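Local coordinates for cytosolic protein (Streptococcus thermophilus, PDB 2QZI) that is of unknown function, a small cytosolic protein of the DUF1827 family that binds sodium ions in its crystal structure, at residues L16-N19 and Q20-N23. Numbering follows the deposited sequence.
With NA (sodium ion), chain E.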
loop_
_atom_site.group_PDB
_atom_site.type_symbol
_atom_site.label_atom_id
_atom_site.label_comp_id
_atom_site.label_asym_id
_atom_site.label_seq_id
_atom_site.Cartn_x
_atom_site.Cartn_y
_atom_site.Cartn_z
ATOM N N LEU A 16 4.138 -14.227 -2.198
ATOM C CA LEU A 16 3.369 -13.357 -1.353
ATOM C C LEU A 16 2.085 -12.912 -2.083
ATOM O O LEU A 16 1.020 -12.903 -1.498
ATOM C CB LEU A 16 4.211 -12.163 -0.901
ATOM C CG LEU A 16 3.395 -11.057 -0.236
ATOM C CD1 LEU A 16 2.885 -11.579 1.180
ATOM C CD2 LEU A 16 4.282 -9.863 -0.068
ATOM N N VAL A 17 2.221 -12.551 -3.363
ATOM C CA VAL A 17 1.083 -12.105 -4.170
ATOM C C VAL A 17 -0.002 -13.183 -4.157
ATOM O O VAL A 17 -1.146 -12.908 -3.776
ATOM C CB VAL A 17 1.553 -11.789 -5.640
ATOM C CG1 VAL A 17 0.373 -11.817 -6.634
ATOM C CG2 VAL A 17 2.306 -10.443 -5.623
ATOM N N ASN A 18 0.364 -14.409 -4.544
ATOM C CA ASN A 18 -0.571 -15.503 -4.469
ATOM C C ASN A 18 -1.111 -15.902 -3.077
ATOM O O ASN A 18 -2.269 -16.284 -2.957
ATOM C CB ASN A 18 0.004 -16.658 -5.219
ATOM C CG ASN A 18 0.037 -16.363 -6.729
ATOM O OD1 ASN A 18 -0.998 -16.496 -7.417
ATOM N ND2 ASN A 18 1.201 -15.873 -7.228
ATOM N N ASN A 19 -0.287 -15.810 -2.040
ATOM C CA ASN A 19 -0.741 -16.158 -0.676
ATOM C C ASN A 19 -1.904 -15.223 -0.271
ATOM O O ASN A 19 -2.894 -15.675 0.313
ATOM C CB ASN A 19 0.393 -16.119 0.389
ATOM C CG ASN A 19 1.344 -17.361 0.321
ATOM O OD1 ASN A 19 0.981 -18.434 -0.202
ATOM N ND2 ASN A 19 2.583 -17.206 0.866
ATOM N N GLN A 20 -1.734 -13.938 -0.590
ATOM C CA GLN A 20 -2.682 -12.860 -0.286
ATOM C C GLN A 20 -3.922 -12.938 -1.167
ATOM O O GLN A 20 -5.029 -12.751 -0.667
ATOM C CB GLN A 20 -2.000 -11.489 -0.427
ATOM C CG GLN A 20 -0.834 -11.310 0.520
ATOM C CD GLN A 20 -1.341 -11.310 1.982
ATOM O OE1 GLN A 20 -2.227 -10.546 2.306
ATOM N NE2 GLN A 20 -0.794 -12.179 2.840
ATOM N N LEU A 21 -3.760 -13.230 -2.471
ATOM C CA LEU A 21 -4.937 -13.457 -3.320
ATOM C C LEU A 21 -5.791 -14.658 -2.874
ATOM O O LEU A 21 -7.024 -14.549 -2.827
ATOM C CB LEU A 21 -4.600 -13.583 -4.806
ATOM C CG LEU A 21 -3.953 -12.374 -5.517
ATOM C CD1 LEU A 21 -3.313 -12.746 -6.846
ATOM C CD2 LEU A 21 -5.005 -11.263 -5.713
ATOM N N ASP A 22 -5.145 -15.789 -2.578
ATOM C CA ASP A 22 -5.871 -17.021 -2.266
ATOM C C ASP A 22 -6.537 -17.045 -0.917
ATOM O O ASP A 22 -7.460 -17.825 -0.721
ATOM C CB ASP A 22 -4.949 -18.215 -2.331
ATOM C CG ASP A 22 -4.497 -18.539 -3.770
ATOM O OD1 ASP A 22 -5.038 -17.908 -4.733
ATOM O OD2 ASP A 22 -3.581 -19.429 -3.933
ATOM N N ASN A 23 -6.045 -16.248 0.032
ATOM C CA ASN A 23 -6.436 -16.395 1.441
ATOM C C ASN A 23 -6.975 -15.127 2.038
ATOM O O ASN A 23 -7.147 -15.037 3.230
ATOM C CB ASN A 23 -5.259 -16.841 2.289
ATOM C CG ASN A 23 -4.694 -18.140 1.804
ATOM O OD1 ASN A 23 -5.306 -19.178 1.986
ATOM N ND2 ASN A 23 -3.563 -18.082 1.108
HETATM NA NA NA E . -8.872 -12.918 -2.839
HETATM O O HOH W 1 -11.322 -13.116 -2.969
#
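N23 folds its carboxamide back over the last turn of helix 14-23, and ND2 donates to N19 O at 2.6 Å. The approach uses a lone pair of the carbonyl and stays in its plane (C=O...N angle 133°), and the oxygen lies close to the amide plane of N23, which would help hold the rotation of that group. A first torsion of -58° sets CG beside the N23 backbone nitrogen and puts the amide within range. The backbone N of N23 reaches the same oxygen weakly, at 3.2 Å with an N-H...O angle of 123°, so the side-chain bond is the shorter and straighter of the two.

One residue earlier, D22 N meets N18 O at 2.9 Å. V17, which is buried, and L21 run alongside one another in the same direction, with V17 CG1 3.8 Å from L21 CD1. L16 and Q20 meet at an angle instead, Q20 CG lying 3.8 Å from L16 CD1. The side chains of L16, Q20 and L21 all touch strand 28-34, L16 at T31 and the other two at V29.

L21 O binds the sodium ion at 2.5 Å; T24 O, A26 O and a water also bind it. The arrangement is that of a helical turn leading into a sodium site, in which carbonyl oxygens of L21 and of T24 and A26, just beyond these segments, meet the ion.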